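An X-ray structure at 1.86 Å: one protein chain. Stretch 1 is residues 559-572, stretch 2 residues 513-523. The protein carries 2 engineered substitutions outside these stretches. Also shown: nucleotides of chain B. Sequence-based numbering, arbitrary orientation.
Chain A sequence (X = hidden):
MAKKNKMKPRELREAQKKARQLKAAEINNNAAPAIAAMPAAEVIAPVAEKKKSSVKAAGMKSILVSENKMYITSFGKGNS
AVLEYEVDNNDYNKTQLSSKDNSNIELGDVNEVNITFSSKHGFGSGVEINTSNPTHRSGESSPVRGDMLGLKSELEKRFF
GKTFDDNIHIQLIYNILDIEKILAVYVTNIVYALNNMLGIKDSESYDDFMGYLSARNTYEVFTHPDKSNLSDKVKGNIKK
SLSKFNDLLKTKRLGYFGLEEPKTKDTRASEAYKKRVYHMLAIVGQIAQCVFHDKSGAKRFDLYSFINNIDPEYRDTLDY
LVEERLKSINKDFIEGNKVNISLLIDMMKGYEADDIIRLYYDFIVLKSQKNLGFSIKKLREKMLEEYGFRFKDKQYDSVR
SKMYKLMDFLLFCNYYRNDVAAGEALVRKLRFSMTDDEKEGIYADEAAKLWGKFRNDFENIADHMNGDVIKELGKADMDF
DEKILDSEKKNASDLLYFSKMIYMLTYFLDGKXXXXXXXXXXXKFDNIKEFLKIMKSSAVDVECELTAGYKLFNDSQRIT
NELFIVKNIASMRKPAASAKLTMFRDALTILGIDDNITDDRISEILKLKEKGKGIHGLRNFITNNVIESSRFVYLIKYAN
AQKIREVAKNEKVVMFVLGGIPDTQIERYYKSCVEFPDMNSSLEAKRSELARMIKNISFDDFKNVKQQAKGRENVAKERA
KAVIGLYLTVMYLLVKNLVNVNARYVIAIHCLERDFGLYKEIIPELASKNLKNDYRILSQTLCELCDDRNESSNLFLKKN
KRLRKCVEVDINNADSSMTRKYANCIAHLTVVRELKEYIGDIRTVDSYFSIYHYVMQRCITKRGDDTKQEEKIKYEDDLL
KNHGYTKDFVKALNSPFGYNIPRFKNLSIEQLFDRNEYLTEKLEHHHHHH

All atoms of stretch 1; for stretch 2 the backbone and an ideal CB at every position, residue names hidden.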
# COMPACT_ATOMS: atom_id res chain seq x y z
N ILE A 559 -13.35 -11.50 -7.27
CA ILE A 559 -12.20 -10.54 -7.27
C ILE A 559 -11.53 -10.54 -5.89
O ILE A 559 -10.33 -10.59 -5.83
CB ILE A 559 -12.65 -9.14 -7.71
CG1 ILE A 559 -13.17 -9.14 -9.15
CG2 ILE A 559 -11.55 -8.14 -7.51
CD1 ILE A 559 -13.97 -7.93 -9.51
N THR A 560 -12.32 -10.55 -4.82
CA THR A 560 -11.72 -10.54 -3.47
C THR A 560 -10.82 -11.77 -3.31
O THR A 560 -9.72 -11.63 -2.83
CB THR A 560 -12.81 -10.63 -2.40
OG1 THR A 560 -13.69 -9.52 -2.54
CG2 THR A 560 -12.26 -10.62 -1.00
N ASN A 561 -11.30 -12.94 -3.73
CA ASN A 561 -10.52 -14.19 -3.60
C ASN A 561 -9.26 -14.16 -4.47
O ASN A 561 -8.22 -14.54 -4.01
CB ASN A 561 -11.38 -15.40 -3.95
CG ASN A 561 -12.55 -15.58 -3.02
OD1 ASN A 561 -12.54 -15.11 -1.90
ND2 ASN A 561 -13.58 -16.26 -3.47
N GLU A 562 -9.39 -13.72 -5.72
CA GLU A 562 -8.25 -13.66 -6.66
C GLU A 562 -7.19 -12.65 -6.20
O GLU A 562 -6.02 -12.93 -6.29
CB GLU A 562 -8.76 -13.30 -8.05
CG GLU A 562 -9.74 -14.31 -8.54
CD GLU A 562 -10.13 -14.18 -10.00
OE1 GLU A 562 -9.87 -13.15 -10.58
OE2 GLU A 562 -10.67 -15.15 -10.51
N LEU A 563 -7.63 -11.51 -5.71
CA LEU A 563 -6.71 -10.45 -5.24
C LEU A 563 -5.91 -10.99 -4.06
O LEU A 563 -4.78 -10.63 -3.91
CB LEU A 563 -7.55 -9.23 -4.89
CG LEU A 563 -7.47 -8.06 -5.86
CD1 LEU A 563 -7.04 -8.41 -7.25
CD2 LEU A 563 -8.71 -7.21 -5.84
N PHE A 564 -6.52 -11.82 -3.23
CA PHE A 564 -5.78 -12.39 -2.07
C PHE A 564 -4.62 -13.23 -2.60
O PHE A 564 -3.53 -13.17 -2.07
CB PHE A 564 -6.76 -13.18 -1.21
CG PHE A 564 -6.26 -13.57 0.15
CD1 PHE A 564 -6.36 -12.71 1.22
CD2 PHE A 564 -5.75 -14.83 0.37
CE1 PHE A 564 -5.93 -13.09 2.47
CE2 PHE A 564 -5.31 -15.21 1.63
CZ PHE A 564 -5.40 -14.34 2.67
N ILE A 565 -4.88 -14.02 -3.64
CA ILE A 565 -3.83 -14.85 -4.29
C ILE A 565 -2.78 -13.95 -4.94
O ILE A 565 -1.62 -14.22 -4.81
CB ILE A 565 -4.46 -15.85 -5.27
CG1 ILE A 565 -5.29 -16.88 -4.51
CG2 ILE A 565 -3.39 -16.51 -6.11
CD1 ILE A 565 -6.35 -17.51 -5.35
N VAL A 566 -3.21 -12.87 -5.58
CA VAL A 566 -2.26 -11.93 -6.23
C VAL A 566 -1.32 -11.38 -5.16
O VAL A 566 -0.15 -11.36 -5.40
CB VAL A 566 -3.02 -10.80 -6.94
CG1 VAL A 566 -2.13 -9.63 -7.26
CG2 VAL A 566 -3.69 -11.32 -8.19
N LYS A 567 -1.84 -11.03 -4.00
CA LYS A 567 -0.97 -10.51 -2.92
C LYS A 567 0.06 -11.58 -2.55
O LYS A 567 1.21 -11.24 -2.40
CB LYS A 567 -1.83 -10.16 -1.71
CG LYS A 567 -1.11 -9.85 -0.42
CD LYS A 567 -2.02 -9.42 0.70
CE LYS A 567 -1.30 -9.19 2.00
NZ LYS A 567 -0.72 -10.43 2.56
N ASN A 568 -0.36 -12.83 -2.45
CA ASN A 568 0.58 -13.91 -2.07
C ASN A 568 1.68 -14.09 -3.12
O ASN A 568 2.82 -14.12 -2.77
CB ASN A 568 -0.16 -15.24 -1.86
CG ASN A 568 -1.23 -15.19 -0.79
OD1 ASN A 568 -1.13 -14.43 0.15
ND2 ASN A 568 -2.25 -16.00 -0.92
N ILE A 569 1.32 -14.23 -4.38
CA ILE A 569 2.32 -14.46 -5.46
C ILE A 569 3.15 -13.20 -5.76
O ILE A 569 4.28 -13.35 -6.09
CB ILE A 569 1.71 -15.12 -6.70
CG1 ILE A 569 0.79 -14.17 -7.46
CG2 ILE A 569 1.01 -16.40 -6.30
CD1 ILE A 569 0.22 -14.74 -8.70
N ALA A 570 2.54 -12.02 -5.70
CA ALA A 570 3.28 -10.77 -5.94
C ALA A 570 4.34 -10.54 -4.86
O ALA A 570 5.30 -9.87 -5.13
CB ALA A 570 2.35 -9.60 -6.07
N SER A 571 4.08 -11.02 -3.65
CA SER A 571 4.97 -10.83 -2.48
C SER A 571 6.19 -11.74 -2.55
O SER A 571 7.09 -11.56 -1.78
CB SER A 571 4.20 -11.02 -1.20
OG SER A 571 3.21 -10.03 -1.06
N MET A 572 6.16 -12.74 -3.42
CA MET A 572 7.28 -13.69 -3.54
C MET A 572 8.46 -13.04 -4.26
O MET A 572 8.26 -12.23 -5.12
CB MET A 572 6.85 -14.95 -4.28
CG MET A 572 5.90 -15.78 -3.48
SD MET A 572 5.25 -17.17 -4.37
CE MET A 572 4.14 -17.87 -3.16
N UNK A 513 4.35 -1.53 -0.44
CA UNK A 513 3.39 -0.90 -1.37
C UNK A 513 2.41 -1.97 -1.85
O UNK A 513 1.24 -1.70 -1.93
CB UNK A 513 4.11 -0.25 -2.56
N UNK A 514 2.90 -3.16 -2.15
CA UNK A 514 2.00 -4.26 -2.59
C UNK A 514 1.03 -4.56 -1.45
O UNK A 514 -0.13 -4.66 -1.71
CB UNK A 514 2.79 -5.51 -2.98
N UNK A 515 1.53 -4.67 -0.23
CA UNK A 515 0.66 -5.00 0.92
C UNK A 515 -0.39 -3.92 1.10
O UNK A 515 -1.52 -4.26 1.27
CB UNK A 515 1.48 -5.16 2.20
N UNK A 516 0.02 -2.67 1.06
CA UNK A 516 -0.94 -1.56 1.26
C UNK A 516 -2.00 -1.55 0.16
O UNK A 516 -3.16 -1.52 0.48
CB UNK A 516 -0.21 -0.22 1.29
N UNK A 517 -1.59 -1.58 -1.10
CA UNK A 517 -2.59 -1.55 -2.19
C UNK A 517 -3.48 -2.80 -2.17
O UNK A 517 -4.67 -2.66 -2.21
CB UNK A 517 -1.89 -1.44 -3.55
N UNK A 518 -2.88 -3.97 -2.11
CA UNK A 518 -3.69 -5.21 -2.17
C UNK A 518 -4.60 -5.37 -0.96
O UNK A 518 -5.75 -5.66 -1.15
CB UNK A 518 -2.78 -6.43 -2.28
N UNK A 519 -4.11 -5.15 0.25
CA UNK A 519 -5.02 -5.32 1.40
C UNK A 519 -6.18 -4.34 1.30
O UNK A 519 -7.27 -4.70 1.61
CB UNK A 519 -4.27 -5.12 2.72
N UNK A 520 -5.91 -3.11 0.87
CA UNK A 520 -7.01 -2.12 0.72
C UNK A 520 -8.00 -2.60 -0.35
O UNK A 520 -9.18 -2.63 -0.05
CB UNK A 520 -6.46 -0.74 0.35
N UNK A 521 -7.52 -3.01 -1.52
CA UNK A 521 -8.44 -3.48 -2.58
C UNK A 521 -9.23 -4.69 -2.09
O UNK A 521 -10.41 -4.71 -2.28
CB UNK A 521 -7.67 -3.84 -3.85
N UNK A 522 -8.58 -5.62 -1.41
CA UNK A 522 -9.28 -6.86 -0.97
C UNK A 522 -10.39 -6.48 0.00
O UNK A 522 -11.46 -6.98 -0.12
CB UNK A 522 -8.31 -7.85 -0.31
N UNK A 523 -10.09 -5.59 0.92
CA UNK A 523 -11.11 -5.17 1.91
C UNK A 523 -12.30 -4.49 1.21
O UNK A 523 -13.42 -4.80 1.55
CB UNK A 523 -10.50 -4.22 2.94
P U B 34 -0.71 -10.04 6.09
OP1 U B 34 0.25 -10.68 5.15
OP2 U B 34 -0.50 -10.08 7.52
O5' U B 34 -0.86 -8.54 5.66
C5' U B 34 -0.06 -7.50 6.26
C4' U B 34 -0.57 -6.17 5.79
O4' U B 34 -1.91 -5.89 6.25
C3' U B 34 0.23 -4.96 6.26
O3' U B 34 1.38 -4.88 5.40
C2' U B 34 -0.77 -3.84 6.03
O2' U B 34 -0.81 -3.49 4.66
C1' U B 34 -2.06 -4.52 6.51
N1 U B 34 -2.30 -4.36 7.96
C2 U B 34 -2.69 -3.10 8.35
O2 U B 34 -2.81 -2.18 7.57
N3 U B 34 -2.91 -2.96 9.69
C4 U B 34 -2.78 -3.93 10.66
O4 U B 34 -3.09 -3.65 11.80
C5 U B 34 -2.40 -5.22 10.17
C6 U B 34 -2.15 -5.38 8.87
P C B 33 -3.74 -11.67 10.46
OP1 C B 33 -2.93 -12.91 10.41
OP2 C B 33 -3.40 -10.53 11.34
O5' C B 33 -3.80 -11.06 8.99
C5' C B 33 -4.13 -11.88 7.86
C4' C B 33 -4.32 -11.06 6.63
O4' C B 33 -5.54 -10.29 6.75
C3' C B 33 -3.27 -10.00 6.36
O3' C B 33 -2.13 -10.57 5.73
C2' C B 33 -4.01 -9.07 5.43
O2' C B 33 -4.19 -9.60 4.13
C1' C B 33 -5.37 -9.03 6.13
N1 C B 33 -5.45 -7.94 7.13
C2 C B 33 -5.74 -6.66 6.67
O2 C B 33 -5.86 -6.48 5.44
N3 C B 33 -5.85 -5.65 7.55
C4 C B 33 -5.63 -5.87 8.85
N4 C B 33 -5.80 -4.85 9.69
C5 C B 33 -5.37 -7.17 9.36
C6 C B 33 -5.31 -8.17 8.47
P A B 42 7.47 -13.76 4.62
OP1 A B 42 6.08 -14.23 4.76
OP2 A B 42 8.61 -14.36 5.37
O5' A B 42 7.96 -14.00 3.13
C5' A B 42 7.18 -13.48 2.07
C4' A B 42 7.93 -13.79 0.82
O4' A B 42 9.04 -12.87 0.78
C3' A B 42 8.53 -15.19 0.75
O3' A B 42 7.67 -16.04 -0.02
C2' A B 42 9.82 -14.97 -0.04
O2' A B 42 9.82 -15.04 -1.45
C1' A B 42 10.14 -13.50 0.21
N9 A B 42 11.26 -13.41 1.13
C8 A B 42 11.44 -13.98 2.37
N7 A B 42 12.62 -13.76 2.89
C5 A B 42 13.27 -13.01 1.92
C6 A B 42 14.55 -12.44 1.88
N6 A B 42 15.44 -12.56 2.86
N1 A B 42 14.88 -11.72 0.78
C2 A B 42 13.98 -11.59 -0.21
N3 A B 42 12.74 -12.08 -0.28
C4 A B 42 12.45 -12.80 0.83

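The backbone of 513-523 is helical throughout and runs nearly antiparallel to helix 559-570, at 166° with the axes 9.1 Å apart at closest approach.

Position 513 is out of reach of stretch 1, which sets no preference; it is Glu 513. At 514 the CA-to-CB bond points toward stretch 1, with the ideal CB 4.9 Å from Ser 571 OG and 5.1 Å from Ala 570 CB. The small alanine leaves space for a branched or long aliphatic residue. Ile 514 occupies it, its CG2 4.2 Å from Ala 570 CB and its CD1 3.7 Å from Ala 570 O.

Position 515 points sideways, its ideal CB 4.9 Å from Lys 567 CE and beside the ribose of U34; a longer side chain could turn toward Ser 571. Asn, Gln, Ser or an acid could answer the lysine. The residue is Asn 515. Its OD1 accepts from water 1 at 3.3 Å and water 2 at 2.7 Å; both waters also donate to Ser 571 OG, and water 2 accepts from Lys 567 NZ. No direct hydrogen bond links the two stretches here; the two waters bridge Asn 515 OD1 and Ser 571 OG.

Positions 516 and 517 are out of reach of stretch 1, which does not discriminate there; they are Asp 516 and Leu 517.

At 518 the bond points toward stretch 1 and the ideal CB lies 3.9 Å from Lys 567 CB. An aliphatic side chain would suit the space beside Leu 563 and Val 566. Leu 518 fills it, placing CD1 4.1 Å from Leu 563 CG and 4.0 Å from Val 566 CG1.

Position 519 points sideways, between the lysine stem and the RNA, where a small or beta-branched residue would fit. Thr 519 sets CG2 3.6 Å from Lys 567 CE, while its OG1 donates to Asn 515 O at 2.8 Å. Lys 567 packs as a knob among Asn 515, Leu 518, Thr 519 and 522, and its NZ donates to U34 OP1 at 2.8 Å.

Position 520, out of reach, is Thr 520. At 521 the ideal CB is 4.1 Å from Leu 563 CD2, favouring an apolar residue; Leu 521 meets that methyl through its CB at 4.0 Å.

Position 522 starts sideways, over a hollow formed by Thr 560, Leu 563, Phe 564 and Lys 567, suited to Ile, Leu or Met. Ile 522 enters it as a knob, with CG1 3.7 Å from Leu 563 CB and CD1 3.7 Å from Phe 564 CA. Position 523 points away and is Ser 523.

Stretch 2 (513-523) EINDLLTTLIS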
# COMPACT_ATOMS: atom_id res chain seq x y z
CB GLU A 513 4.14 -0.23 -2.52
CG GLU A 513 4.94 0.99 -2.11
CD GLU A 513 5.72 1.61 -3.25
OE1 GLU A 513 6.42 0.88 -3.91
OE2 GLU A 513 5.59 2.79 -3.45
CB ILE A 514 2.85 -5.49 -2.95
CG1 ILE A 514 3.68 -5.27 -4.20
CG2 ILE A 514 1.99 -6.74 -3.03
CD1 ILE A 514 4.70 -6.33 -4.47
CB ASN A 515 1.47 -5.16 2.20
CG ASN A 515 2.20 -6.47 2.22
OD1 ASN A 515 1.86 -7.35 1.46
ND2 ASN A 515 3.20 -6.60 3.07
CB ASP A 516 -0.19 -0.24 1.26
CG ASP A 516 -1.09 0.94 1.53
OD1 ASP A 516 -1.87 0.86 2.45
OD2 ASP A 516 -0.96 1.93 0.83
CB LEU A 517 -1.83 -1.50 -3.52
CG LEU A 517 -2.72 -1.65 -4.75
CD1 LEU A 517 -3.67 -0.48 -4.87
CD2 LEU A 517 -1.91 -1.79 -6.02
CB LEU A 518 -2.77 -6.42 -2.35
CG LEU A 518 -2.46 -6.75 -3.80
CD1 LEU A 518 -3.70 -7.21 -4.52
CD2 LEU A 518 -1.88 -5.56 -4.52
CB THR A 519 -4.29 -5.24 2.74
OG1 THR A 519 -3.74 -3.93 2.88
CG2 THR A 519 -3.24 -6.31 2.89
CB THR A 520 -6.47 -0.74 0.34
OG1 THR A 520 -5.54 -0.27 1.31
CG2 THR A 520 -7.56 0.29 0.18
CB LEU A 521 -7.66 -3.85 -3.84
CG LEU A 521 -6.99 -2.72 -4.60
CD1 LEU A 521 -6.26 -3.25 -5.82
CD2 LEU A 521 -8.00 -1.68 -5.02
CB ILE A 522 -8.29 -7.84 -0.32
CG1 ILE A 522 -7.29 -8.38 -1.34
CG2 ILE A 522 -9.02 -8.95 0.40
CD1 ILE A 522 -6.05 -8.93 -0.72
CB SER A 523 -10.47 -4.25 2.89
OG SER A 523 -11.41 -3.85 3.85
O HOH W 1 4.67 -7.81 -0.16
O HOH W 2 2.24 -10.02 1.66
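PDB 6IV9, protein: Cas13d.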